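Local coordinates for envelopment polyprotein (Bovine Schmallenberg virus BH80/Germany/2011, PDB 7A56) that probably drives fusion of the viral envelope with a host-cell membrane during entry, as the class II fusion glycoprotein Gc, here in its postfusion conformation, at residues 54-59 with 77-82; 84-89 with 101-106; 228-233 with 334-339; 200-205 with 213-218; 48-53 with 382-387. All coordinates share one frame; numbering follows the deposited sequence.

Contact 1 (54-59 with 77-82); sequences PQYKTM and SHIPAI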
# COMPACT_ATOMS: atom_id res chain seq x y z
N PRO A 54 -8.39 -1.60 32.33
CA PRO A 54 -7.95 -0.69 31.25
C PRO A 54 -6.48 -0.25 31.38
O PRO A 54 -6.01 0.13 32.44
CB PRO A 54 -8.90 0.50 31.37
CG PRO A 54 -9.53 0.40 32.73
CD PRO A 54 -9.53 -1.06 33.09
N GLN A 55 -5.77 -0.29 30.25
CA GLN A 55 -4.37 0.12 30.18
C GLN A 55 -4.19 1.56 29.71
O GLN A 55 -3.09 2.10 29.84
CB GLN A 55 -3.60 -0.77 29.16
CG GLN A 55 -3.38 -2.20 29.64
CD GLN A 55 -3.02 -3.08 28.48
OE1 GLN A 55 -3.87 -3.31 27.61
NE2 GLN A 55 -1.76 -3.54 28.40
N TYR A 56 -5.20 2.12 29.04
CA TYR A 56 -5.05 3.37 28.31
C TYR A 56 -5.67 4.54 29.09
O TYR A 56 -6.81 4.45 29.57
CB TYR A 56 -5.67 3.24 26.92
CG TYR A 56 -5.37 4.41 26.00
CD1 TYR A 56 -4.16 4.45 25.26
CD2 TYR A 56 -6.23 5.50 25.92
CE1 TYR A 56 -3.87 5.51 24.44
CE2 TYR A 56 -5.95 6.60 25.08
CZ TYR A 56 -4.78 6.60 24.34
OH TYR A 56 -4.48 7.64 23.52
N LYS A 57 -4.91 5.62 29.24
CA LYS A 57 -5.41 6.88 29.77
C LYS A 57 -4.77 8.04 29.01
O LYS A 57 -3.53 8.07 28.87
CB LYS A 57 -5.07 7.00 31.26
CG LYS A 57 -5.50 8.30 31.84
CD LYS A 57 -5.30 8.24 33.33
CE LYS A 57 -4.11 9.05 33.73
NZ LYS A 57 -4.60 10.31 34.37
N THR A 58 -5.58 8.99 28.54
CA THR A 58 -5.03 10.21 27.95
C THR A 58 -5.81 11.41 28.49
O THR A 58 -6.51 11.32 29.49
CB THR A 58 -5.05 10.16 26.41
OG1 THR A 58 -4.31 11.27 25.91
CG2 THR A 58 -6.50 10.18 25.84
N MET A 59 -5.66 12.57 27.85
CA MET A 59 -6.29 13.75 28.41
C MET A 59 -7.79 13.66 28.20
O MET A 59 -8.28 12.93 27.35
CB MET A 59 -5.71 15.02 27.78
CG MET A 59 -6.30 15.42 26.48
SD MET A 59 -5.61 14.86 24.95
CE MET A 59 -3.84 14.64 25.18
N SER A 77 -13.38 11.99 25.73
CA SER A 77 -11.99 11.61 25.51
C SER A 77 -11.96 10.74 24.25
O SER A 77 -12.94 10.69 23.49
CB SER A 77 -11.40 10.90 26.74
OG SER A 77 -9.98 10.80 26.66
N HIS A 78 -10.85 10.05 24.04
CA HIS A 78 -10.70 9.20 22.86
C HIS A 78 -9.72 8.09 23.18
O HIS A 78 -8.87 8.22 24.08
CB HIS A 78 -10.18 9.99 21.64
CG HIS A 78 -9.02 10.88 21.96
ND1 HIS A 78 -9.16 12.24 22.22
CD2 HIS A 78 -7.71 10.61 22.12
CE1 HIS A 78 -7.99 12.76 22.52
NE2 HIS A 78 -7.08 11.80 22.47
N ILE A 79 -9.78 7.01 22.37
CA ILE A 79 -8.93 5.86 22.56
C ILE A 79 -8.59 5.28 21.19
O ILE A 79 -9.47 5.27 20.31
CB ILE A 79 -9.60 4.77 23.44
CG1 ILE A 79 -8.73 3.52 23.58
CG2 ILE A 79 -10.99 4.38 22.94
CD1 ILE A 79 -9.26 2.54 24.62
N PRO A 80 -7.35 4.85 20.96
CA PRO A 80 -7.00 4.24 19.65
C PRO A 80 -7.87 3.05 19.33
O PRO A 80 -8.15 2.23 20.22
CB PRO A 80 -5.54 3.79 19.84
CG PRO A 80 -5.01 4.82 20.88
CD PRO A 80 -6.17 5.01 21.84
N ALA A 81 -8.23 2.90 18.04
CA ALA A 81 -9.00 1.73 17.62
C ALA A 81 -8.00 0.59 17.49
O ALA A 81 -7.52 0.29 16.40
CB ALA A 81 -9.74 1.99 16.31
N ILE A 82 -7.66 -0.02 18.64
CA ILE A 82 -6.66 -1.08 18.73
C ILE A 82 -7.29 -2.29 19.39
O ILE A 82 -7.92 -2.17 20.43
CB ILE A 82 -5.39 -0.63 19.50
CG1 ILE A 82 -4.61 0.35 18.63
CG2 ILE A 82 -4.51 -1.86 19.90
CD1 ILE A 82 -3.40 1.03 19.34
O HOH W 1 -8.51 8.70 28.70
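Pro-80 lies over one face of the Tyr-56 ring. Its CD is 3.5 Å from the centroid of the Tyr-56 ring and 22° off the ring normal, which makes a CH-pi contact. CD is offset toward the rim, and its nearest ring atom is Tyr-56 CZ at 3.3 Å. The two side chains meet tip to tip. Ile-79 CG1 and His-78 O approach the same ring obliquely, CG1 at 4.0 Å from Tyr-56 CD2. The CB bond of Tyr-56 points toward the strand, and CG is anti to the backbone N (chi1 -170°).

The His-78 ring is also met obliquely. Thr-58 CG2 lies 3.8 Å from His-78 NE2, and Met-59 SD lies 4.0 Å from His-78 CE1 in a sulfur-aromatic contact.

The polar link is at the other end. Ser-77 OG donates to Met-59 O at 2.8 Å, tilted 25° from the carbonyl plane. One water accepts from Thr-58 N at 2.9 Å and donates to Ser-77 OG over a longer 3.3 Å. Ser-77 OG thus holds the loop backbone twice, directly at Met-59 O and through the water at Thr-58 N.

The polar ends of the side chains look to a neighbouring chain. Tyr-56 OH bonds Gln-231 of the second subunit. Thr-58 OG1 and His-78 NE2 both bond Asp-229 of that subunit.

The arrangement is a loop lying against strand 70-80, a member of a five-stranded antiparallel sheet. It lies at the subunit interface of the trimer, in what is probably the central beta-sandwich domain of a class II fusion protein.

Contact 2 (84-89 with 101-106); sequences GLSAGI and SIIIYV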
# COMPACT_ATOMS: atom_id res chain seq x y z
N GLY A 84 -8.38 -5.13 21.64
CA GLY A 84 -8.18 -5.46 23.04
C GLY A 84 -7.99 -4.25 23.97
O GLY A 84 -8.01 -4.43 25.18
N LEU A 85 -7.74 -3.07 23.44
CA LEU A 85 -7.39 -1.94 24.32
C LEU A 85 -8.61 -1.38 25.04
O LEU A 85 -9.71 -1.32 24.47
CB LEU A 85 -6.75 -0.83 23.48
CG LEU A 85 -6.03 0.33 24.23
CD1 LEU A 85 -4.85 -0.17 24.97
CD2 LEU A 85 -5.57 1.34 23.13
N SER A 86 -8.41 -0.87 26.26
CA SER A 86 -9.53 -0.23 26.95
C SER A 86 -9.03 0.92 27.82
O SER A 86 -7.85 1.00 28.18
CB SER A 86 -10.36 -1.22 27.81
OG SER A 86 -9.67 -1.83 28.89
N ALA A 87 -9.98 1.83 28.16
CA ALA A 87 -9.72 3.04 28.95
C ALA A 87 -10.72 3.10 30.09
O ALA A 87 -11.87 2.67 29.91
CB ALA A 87 -9.89 4.34 28.10
N GLY A 88 -10.33 3.63 31.26
CA GLY A 88 -11.22 3.67 32.41
C GLY A 88 -11.70 5.07 32.71
O GLY A 88 -10.94 6.03 32.55
N ILE A 89 -12.97 5.20 33.11
CA ILE A 89 -13.54 6.45 33.61
C ILE A 89 -14.16 6.16 34.95
O ILE A 89 -15.07 5.33 35.04
CB ILE A 89 -14.59 7.08 32.69
CG1 ILE A 89 -14.01 7.31 31.29
CG2 ILE A 89 -15.14 8.43 33.29
CD1 ILE A 89 -13.15 8.57 31.21
N SER A 101 -17.28 2.66 37.90
CA SER A 101 -16.43 2.90 36.74
C SER A 101 -17.15 2.46 35.46
O SER A 101 -17.98 1.55 35.46
CB SER A 101 -15.11 2.16 36.88
OG SER A 101 -15.32 0.79 36.62
N ILE A 102 -16.87 3.21 34.39
CA ILE A 102 -17.27 2.88 33.02
C ILE A 102 -15.98 2.68 32.25
O ILE A 102 -15.11 3.56 32.27
CB ILE A 102 -18.12 3.99 32.39
CG1 ILE A 102 -19.44 4.19 33.17
CG2 ILE A 102 -18.41 3.72 30.94
CD1 ILE A 102 -20.31 5.34 32.65
N ILE A 103 -15.87 1.56 31.55
CA ILE A 103 -14.69 1.24 30.74
C ILE A 103 -15.11 1.30 29.27
O ILE A 103 -16.17 0.77 28.91
CB ILE A 103 -14.14 -0.14 31.14
CG1 ILE A 103 -13.49 -0.04 32.54
CG2 ILE A 103 -13.12 -0.72 30.11
CD1 ILE A 103 -13.31 -1.44 33.19
N ILE A 104 -14.35 2.03 28.46
CA ILE A 104 -14.54 2.01 27.01
C ILE A 104 -13.58 0.96 26.42
O ILE A 104 -12.35 1.10 26.53
CB ILE A 104 -14.28 3.39 26.39
CG1 ILE A 104 -15.07 4.51 27.11
CG2 ILE A 104 -14.44 3.36 24.83
CD1 ILE A 104 -16.61 4.31 26.98
N TYR A 105 -14.13 -0.09 25.81
CA TYR A 105 -13.31 -1.29 25.53
C TYR A 105 -13.39 -1.58 24.04
O TYR A 105 -14.50 -1.79 23.51
CB TYR A 105 -13.81 -2.45 26.42
CG TYR A 105 -13.44 -3.86 25.97
CD1 TYR A 105 -12.19 -4.15 25.47
CD2 TYR A 105 -14.34 -4.90 26.09
CE1 TYR A 105 -11.85 -5.47 25.03
CE2 TYR A 105 -14.04 -6.20 25.69
CZ TYR A 105 -12.80 -6.47 25.17
OH TYR A 105 -12.55 -7.75 24.81
N VAL A 106 -12.24 -1.61 23.35
CA VAL A 106 -12.22 -1.91 21.89
C VAL A 106 -12.14 -3.43 21.76
O VAL A 106 -11.08 -4.05 21.84
CB VAL A 106 -11.09 -1.18 21.18
CG1 VAL A 106 -11.15 -1.39 19.61
CG2 VAL A 106 -11.13 0.32 21.51
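Val-106 N donates to Leu-85 O at 2.8 Å in a nearly straight bond, with an N-H...O angle of 169°. The same oxygen lies in the plane of the Tyr-105 ring, at its edge near CD1. One residue earlier, Gly-84 N reaches Val-106 O at 2.9 Å through a more bent bond.

Beyond this end the strands form a regular antiparallel ladder. Ala-87 with Ile-104 and Ile-89 with Ile-102 are hydrogen-bonded pairs, each with two backbone bonds. Gly-88 with Ile-103 is the non-hydrogen-bonded pair between them, and Ser-86 with Tyr-105 is another, before Ala-87. At Ser-86, CA brings its hydrogen to Ile-104 O, with a CA to O distance of 3.1 Å.

On the Ser-86 face the side chains are close. Ser-86 CB lies 3.6 Å from Ile-103 CG2 and 3.9 Å from Tyr-105 CB. Tyr-105 ring atom CE1 comes 4.0 Å from Gly-84 O. Ile-52 and Ile-384 pack on the Tyr-105 side chain.

The other face holds Ala-87, Ile-89, Ile-102 and Ile-104. It meets Ile-79 and Tyr-338 of another sheet.

The contact belongs to the beta hairpin of strands 86-92 and 98-134. Backbone bonds set its register and satisfy the polar groups between the strands. Across the contact the side chains add packing only, with no side-chain hydrogen bond between the segments; the face of Ala-87, Ile-89, Ile-102 and Ile-104 is wholly apolar.

Contact 3 (228-233 with 334-339); sequences LDIQTI and GTINYK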
# COMPACT_ATOMS: atom_id res chain seq x y z
N LEU A 228 -20.45 7.42 20.89
CA LEU A 228 -19.12 7.04 20.44
C LEU A 228 -19.07 7.12 18.92
O LEU A 228 -20.10 6.96 18.25
CB LEU A 228 -18.73 5.60 20.87
CG LEU A 228 -18.89 5.17 22.34
CD1 LEU A 228 -20.25 4.52 22.45
CD2 LEU A 228 -17.76 4.19 22.75
N ASP A 229 -17.89 7.43 18.37
CA ASP A 229 -17.73 7.33 16.89
C ASP A 229 -16.34 6.81 16.58
O ASP A 229 -15.40 6.92 17.39
CB ASP A 229 -18.01 8.65 16.15
CG ASP A 229 -16.96 9.76 16.39
OD1 ASP A 229 -15.78 9.60 16.01
OD2 ASP A 229 -17.31 10.85 16.94
N ILE A 230 -16.16 6.22 15.38
CA ILE A 230 -14.81 5.97 14.90
C ILE A 230 -14.44 6.99 13.82
O ILE A 230 -15.24 7.31 12.93
CB ILE A 230 -14.67 4.52 14.38
CG1 ILE A 230 -13.23 4.27 14.01
CG2 ILE A 230 -15.66 4.31 13.21
CD1 ILE A 230 -12.95 2.72 13.65
N GLN A 231 -13.24 7.56 13.92
CA GLN A 231 -12.63 8.33 12.85
C GLN A 231 -11.50 7.47 12.26
O GLN A 231 -10.72 6.86 12.99
CB GLN A 231 -12.08 9.66 13.40
CG GLN A 231 -13.15 10.55 14.00
CD GLN A 231 -14.24 10.89 12.99
OE1 GLN A 231 -13.95 11.31 11.84
NE2 GLN A 231 -15.52 10.69 13.41
N THR A 232 -11.46 7.38 10.94
CA THR A 232 -10.50 6.46 10.34
C THR A 232 -10.12 6.96 8.95
O THR A 232 -10.51 8.05 8.52
CB THR A 232 -11.11 5.05 10.31
OG1 THR A 232 -10.14 4.09 9.76
CG2 THR A 232 -12.35 5.07 9.41
N ILE A 233 -9.37 6.10 8.22
CA ILE A 233 -8.96 6.40 6.87
C ILE A 233 -8.97 5.06 6.13
O ILE A 233 -8.74 4.01 6.73
CB ILE A 233 -7.55 7.06 6.86
CG1 ILE A 233 -7.58 8.45 7.52
CG2 ILE A 233 -6.91 7.23 5.43
CD1 ILE A 233 -6.22 9.00 7.78
N GLY A 334 -7.58 3.60 13.66
CA GLY A 334 -8.22 4.88 13.75
C GLY A 334 -8.35 5.30 15.21
O GLY A 334 -7.58 4.87 16.06
N THR A 335 -9.34 6.15 15.46
CA THR A 335 -9.60 6.69 16.82
C THR A 335 -11.08 6.52 17.17
O THR A 335 -11.96 6.89 16.37
CB THR A 335 -9.25 8.18 16.88
OG1 THR A 335 -7.90 8.43 16.49
CG2 THR A 335 -9.56 8.79 18.34
N ILE A 336 -11.36 6.00 18.36
CA ILE A 336 -12.71 6.00 18.92
C ILE A 336 -12.88 7.22 19.83
O ILE A 336 -12.19 7.34 20.85
CB ILE A 336 -13.01 4.69 19.70
CG1 ILE A 336 -12.72 3.41 18.86
CG2 ILE A 336 -14.51 4.67 20.24
CD1 ILE A 336 -13.48 3.33 17.60
N ASN A 337 -13.77 8.14 19.45
CA ASN A 337 -14.16 9.25 20.33
C ASN A 337 -15.34 8.83 21.17
O ASN A 337 -16.19 8.06 20.71
CB ASN A 337 -14.49 10.48 19.48
CG ASN A 337 -13.31 10.94 18.69
OD1 ASN A 337 -12.33 11.39 19.26
ND2 ASN A 337 -13.35 10.79 17.37
N TYR A 338 -15.41 9.36 22.42
CA TYR A 338 -16.57 9.03 23.23
C TYR A 338 -16.86 10.18 24.19
O TYR A 338 -15.96 10.91 24.61
CB TYR A 338 -16.37 7.74 24.05
CG TYR A 338 -15.10 7.70 24.94
CD1 TYR A 338 -15.14 8.18 26.25
CD2 TYR A 338 -13.90 7.16 24.48
CE1 TYR A 338 -14.04 8.12 27.08
CE2 TYR A 338 -12.75 7.08 25.31
CZ TYR A 338 -12.85 7.60 26.64
OH TYR A 338 -11.78 7.53 27.52
N LYS A 339 -18.14 10.28 24.54
CA LYS A 339 -18.64 11.29 25.47
C LYS A 339 -19.66 10.65 26.38
O LYS A 339 -20.57 9.92 25.92
CB LYS A 339 -19.22 12.49 24.68
CG LYS A 339 -19.73 13.70 25.61
CD LYS A 339 -20.59 14.62 24.78
CE LYS A 339 -21.12 15.87 25.69
NZ LYS A 339 -21.87 16.83 24.80
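Asp-229 and Asn-337 face each other across two antiparallel strands, 226-231 and 335-343, inside a five-stranded sheet. Asn-337 ND2 donates to Asp-229 OD1 at 3.0 Å. The bond is almost straight (177°) and meets the syn side of the oxygen, 26° out of the carboxylate plane. Backbone bonds join the same pair: Asp-229 N to Asn-337 O at 3.0 Å, and Asn-337 N to Asp-229 O. Gln-231 with Thr-335 is the next hydrogen-bonded pair, and Gln-231 N reaches Thr-335 O at 2.8 Å.

The opposite face of the sheet is apolar here. Ile-336 CD1 packs on Ile-230 CB at 3.6 Å. Leu-228 CG lies 4.0 Å from Tyr-338 CB, and Leu-228 CD2 touches Ile-336 CG2. Ile-204 and Val-200 of strand 197-206 cover this face at Leu-228 and Ile-230.

Partners from another chain hold the other carboxylate oxygen. Asp-229 OD2 bonds Thr-58 and His-78 of the third subunit, and Gln-231 OE1 bonds Thr-335 of that subunit. The carboxylate therefore takes part in the trimer interface, and these bonds would tend to stabilise its charge.

The Gln-231 chain is bent at chi2 (-58°), and its amide N points back toward Asp-229. NE2 donates to Asp-229 OD1 at 2.8 Å from above the carboxylate plane, on the opposite face from Asn-337 ND2.

Contact 4 (200-205 with 213-218); sequences VEVCIT and STVDVL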
# COMPACT_ATOMS: atom_id res chain seq x y z
N VAL A 200 -14.74 -3.54 13.41
CA VAL A 200 -14.43 -2.93 14.71
C VAL A 200 -15.65 -3.06 15.60
O VAL A 200 -16.77 -2.68 15.20
CB VAL A 200 -13.99 -1.45 14.59
CG1 VAL A 200 -13.74 -0.80 15.99
CG2 VAL A 200 -12.73 -1.35 13.75
N GLU A 201 -15.44 -3.59 16.79
CA GLU A 201 -16.50 -3.66 17.78
C GLU A 201 -16.02 -2.97 19.04
O GLU A 201 -14.90 -3.21 19.52
CB GLU A 201 -16.86 -5.12 18.05
CG GLU A 201 -17.98 -5.29 19.14
CD GLU A 201 -18.12 -6.76 19.52
OE1 GLU A 201 -17.09 -7.46 19.62
OE2 GLU A 201 -19.26 -7.23 19.70
N VAL A 202 -16.91 -2.17 19.63
CA VAL A 202 -16.55 -1.41 20.83
C VAL A 202 -17.62 -1.64 21.88
O VAL A 202 -18.78 -1.88 21.55
CB VAL A 202 -16.40 0.10 20.55
CG1 VAL A 202 -15.34 0.34 19.49
CG2 VAL A 202 -17.74 0.70 20.16
N CYS A 203 -17.21 -1.65 23.16
CA CYS A 203 -18.11 -1.98 24.25
C CYS A 203 -18.05 -0.92 25.33
O CYS A 203 -17.01 -0.29 25.56
CB CYS A 203 -17.80 -3.33 24.96
SG CYS A 203 -17.78 -4.76 23.80
N ILE A 204 -19.19 -0.71 25.98
CA ILE A 204 -19.25 -0.02 27.27
C ILE A 204 -19.21 -1.11 28.33
O ILE A 204 -20.14 -1.92 28.45
CB ILE A 204 -20.55 0.80 27.41
CG1 ILE A 204 -20.71 1.77 26.25
CG2 ILE A 204 -20.56 1.62 28.78
CD1 ILE A 204 -19.60 2.80 26.17
N THR A 205 -18.17 -1.11 29.15
CA THR A 205 -18.00 -2.18 30.12
C THR A 205 -18.25 -1.61 31.52
O THR A 205 -17.59 -0.66 31.97
CB THR A 205 -16.62 -2.80 29.98
OG1 THR A 205 -16.57 -3.47 28.70
CG2 THR A 205 -16.29 -3.82 31.10
N SER A 213 -21.21 -3.02 20.36
CA SER A 213 -21.76 -2.86 19.01
C SER A 213 -20.63 -2.71 18.01
O SER A 213 -19.57 -2.12 18.33
CB SER A 213 -22.68 -1.61 18.97
OG SER A 213 -23.13 -1.40 17.65
N THR A 214 -20.85 -3.20 16.78
CA THR A 214 -19.91 -2.85 15.72
C THR A 214 -20.08 -1.35 15.48
O THR A 214 -21.14 -0.78 15.77
CB THR A 214 -20.15 -3.68 14.43
OG1 THR A 214 -21.52 -3.62 14.08
CG2 THR A 214 -19.89 -5.12 14.68
N VAL A 215 -19.01 -0.70 15.04
CA VAL A 215 -19.05 0.72 14.75
C VAL A 215 -18.36 0.93 13.40
O VAL A 215 -17.28 0.38 13.17
CB VAL A 215 -18.38 1.55 15.87
CG1 VAL A 215 -16.91 1.24 16.02
CG2 VAL A 215 -18.61 3.07 15.68
N ASP A 216 -18.99 1.68 12.51
CA ASP A 216 -18.30 2.06 11.29
C ASP A 216 -18.46 3.56 11.05
O ASP A 216 -19.25 4.24 11.73
CB ASP A 216 -18.77 1.26 10.07
CG ASP A 216 -20.22 1.33 9.85
OD1 ASP A 216 -20.75 2.47 9.76
OD2 ASP A 216 -20.83 0.24 9.74
N VAL A 217 -17.66 4.06 10.11
CA VAL A 217 -17.35 5.49 10.03
C VAL A 217 -18.58 6.33 9.67
O VAL A 217 -18.69 7.48 10.10
CB VAL A 217 -16.17 5.70 9.05
CG1 VAL A 217 -16.57 5.34 7.62
CG2 VAL A 217 -15.66 7.20 9.02
N LEU A 218 -19.56 5.78 8.92
CA LEU A 218 -20.75 6.60 8.62
C LEU A 218 -21.76 6.67 9.74
O LEU A 218 -22.66 7.55 9.70
CB LEU A 218 -21.49 6.08 7.35
CG LEU A 218 -20.81 6.21 5.97
CD1 LEU A 218 -21.77 5.69 4.86
CD2 LEU A 218 -20.53 7.67 5.71
O HOH W 2 -16.68 -2.16 11.86
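Val-200 to Val-202 pair with Ser-213 to Val-215 in a beta hairpin, strand 197-206 with strand 209-214. Val-202 with Ser-213 is a hydrogen-bonded antiparallel pair. Val-202 N donates to Ser-213 O at 3.0 Å, nearly straight at 172°, and Ser-213 N donates to Val-202 O at 2.9 Å. Glu-201 with Thr-214 is the non-hydrogen-bonded pair beside it.

At the open end of the hairpin the pairing changes. Val-215 N still bonds Val-200 O at 3.0 Å. In the other direction a water stands between the two segments. It accepts from Val-200 N at 2.8 Å and donates to Val-215 O at 2.9 Å.

A disulfide from Cys-203 to Cys-212 also ties the two hairpin strands. On its other side, strand 197-206 pairs with the long strand 98-134. The valines lie on the side that faces Ile-230 and Leu-221, on strands of the five-stranded sheet, as expected for the inner side of a beta sandwich.

Val-215 CG1 is the branch that does the touching. It lies between the backbone N and the carbonyl carbon (chi1 63°). It meets Val-200 CG1 at 3.8 Å, the two side chains side by side, and Val-202 CG1 at 3.9 Å. Glu-201 CG lies near Ser-213 O, and Glu-201 OE1 forms a salt bridge with Arg-108. Ser-213 OG donates forward to Thr-214 O at 2.8 Å.

Contact 5 (48-53 with 382-387); sequences NLPAII and NTIGSC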
# COMPACT_ATOMS: atom_id res chain seq x y z
N ASN A 48 -20.31 -12.54 31.36
CA ASN A 48 -19.26 -13.52 31.66
C ASN A 48 -18.04 -13.35 30.76
O ASN A 48 -17.45 -14.34 30.31
CB ASN A 48 -19.78 -14.96 31.58
CG ASN A 48 -18.98 -15.88 32.46
OD1 ASN A 48 -18.55 -15.47 33.54
ND2 ASN A 48 -18.74 -17.11 32.01
N LEU A 49 -17.68 -12.10 30.47
CA LEU A 49 -16.47 -11.87 29.70
C LEU A 49 -15.23 -12.03 30.58
O LEU A 49 -15.31 -11.90 31.79
CB LEU A 49 -16.51 -10.49 29.07
CG LEU A 49 -17.52 -10.23 27.94
CD1 LEU A 49 -17.39 -8.82 27.32
CD2 LEU A 49 -17.36 -11.26 26.80
N PRO A 50 -14.07 -12.34 29.99
CA PRO A 50 -12.81 -12.28 30.76
C PRO A 50 -12.55 -10.91 31.37
O PRO A 50 -13.18 -9.90 31.01
CB PRO A 50 -11.73 -12.58 29.71
CG PRO A 50 -12.45 -13.20 28.57
CD PRO A 50 -13.84 -12.65 28.57
N ALA A 51 -11.55 -10.89 32.27
CA ALA A 51 -11.16 -9.65 32.97
C ALA A 51 -10.77 -8.58 31.97
O ALA A 51 -10.12 -8.86 30.95
CB ALA A 51 -9.98 -9.93 33.92
N ILE A 52 -11.24 -7.35 32.21
CA ILE A 52 -10.94 -6.22 31.34
C ILE A 52 -10.54 -5.10 32.30
O ILE A 52 -11.41 -4.51 32.98
CB ILE A 52 -12.12 -5.81 30.43
CG1 ILE A 52 -12.53 -6.95 29.46
CG2 ILE A 52 -11.83 -4.52 29.62
CD1 ILE A 52 -14.04 -6.87 29.17
N ILE A 53 -9.25 -4.84 32.38
CA ILE A 53 -8.65 -3.85 33.29
C ILE A 53 -7.92 -2.84 32.41
O ILE A 53 -6.93 -3.20 31.73
CB ILE A 53 -7.71 -4.52 34.29
CG1 ILE A 53 -8.46 -5.60 35.10
CG2 ILE A 53 -7.13 -3.43 35.25
CD1 ILE A 53 -7.57 -6.42 35.99
N ASN A 382 -3.31 -10.82 33.30
CA ASN A 382 -4.45 -10.63 34.19
C ASN A 382 -5.62 -9.92 33.48
O ASN A 382 -6.66 -9.69 34.12
CB ASN A 382 -4.02 -9.90 35.48
CG ASN A 382 -3.53 -8.46 35.25
OD1 ASN A 382 -3.07 -8.07 34.18
ND2 ASN A 382 -3.63 -7.66 36.29
N THR A 383 -5.49 -9.65 32.18
CA THR A 383 -6.47 -8.85 31.46
C THR A 383 -6.33 -9.06 29.95
O THR A 383 -5.24 -9.22 29.42
CB THR A 383 -6.36 -7.34 31.79
OG1 THR A 383 -7.44 -6.62 31.17
CG2 THR A 383 -5.02 -6.70 31.38
N ILE A 384 -7.47 -9.00 29.27
CA ILE A 384 -7.47 -8.67 27.86
C ILE A 384 -6.79 -7.33 27.70
O ILE A 384 -7.05 -6.41 28.48
CB ILE A 384 -8.92 -8.60 27.34
CG1 ILE A 384 -9.58 -9.98 27.44
CG2 ILE A 384 -8.95 -7.99 25.90
CD1 ILE A 384 -11.09 -9.94 27.26
N GLY A 385 -5.91 -7.20 26.71
CA GLY A 385 -5.25 -5.92 26.54
C GLY A 385 -4.40 -5.92 25.28
O GLY A 385 -4.52 -6.81 24.44
N SER A 386 -3.55 -4.92 25.17
CA SER A 386 -2.70 -4.76 24.01
C SER A 386 -1.34 -4.36 24.57
O SER A 386 -1.28 -3.48 25.42
CB SER A 386 -3.23 -3.67 23.08
OG SER A 386 -2.36 -3.52 21.96
N CYS A 387 -0.27 -5.02 24.14
CA CYS A 387 1.06 -4.77 24.68
C CYS A 387 2.04 -4.40 23.60
O CYS A 387 2.01 -4.94 22.50
CB CYS A 387 1.61 -6.02 25.37
SG CYS A 387 0.75 -6.43 26.84
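Thr-383 OG1 is anti to its backbone N (chi1 -174°), and this places it at Ile-53. Ile-384 CG1 is anti to the carbonyl carbon (chi1 -64°), which starts that side chain toward Pro-50.

Thr-383 OG1 accepts from Ile-53 N at 2.8 Å, with an N-H...O angle of 161°. The hydroxyl donates in turn to Ile-384 O at 2.7 Å. These two bonds fix the rotation of the hydroxyl. A backbone bond runs beside them, from Ile-384 N to Ala-51 O at 3.1 Å.

Apolar groups gather round the tip of Ile-384. Its CD1 lies 3.7 Å from Pro-50 CB, the two side chains crossing at a slant. The same CD1 lies 4.0 Å from Ile-52 CG1, and here the side chains run side by side, pointing the same way. Toward the other end, Ala-51 CB touches Asn-382 O at 3.3 Å. Ile-53 crosses Asn-382 at about a right angle, with Ile-53 CD1 4.1 Å from Asn-382 ND2. Asn-382 OD1 bonds Thr-355 N.

The loop 48-53 thus lies between two parts of the fold. Ile-52 and Ile-384 both rest on Tyr-105 of strand 98-134. Segment 382-387 includes the start of strand 385-391. That strand pairs with strand 399-402 in a four-stranded sheet, and Cys-387 on it forms a disulfide with Cys-427. This is consistent with the C-terminal domain packing back on the central one, as in other postfusion class II proteins.

How the contacts relate
Along the chain, contacts 1, 2, 4 and 3 open and close in that order. All lie within the loop closed by contact 5. Contacts 1 and 3 share the five-stranded sheet through neighbouring strands 70-80 and 335-343, their centres about 11 Å apart. Contacts 2 and 4 share the pairing of strands 98-134 and 197-206, centres about 12 Å apart. Contacts 2 and 3 meet across the apolar interior. Contact 5, about 10 Å from contact 2 by centres, ties the C-terminal region to this body. Contacts 1 and 3 also join subunits, so the same region serves both the probable sandwich and the trimer interface.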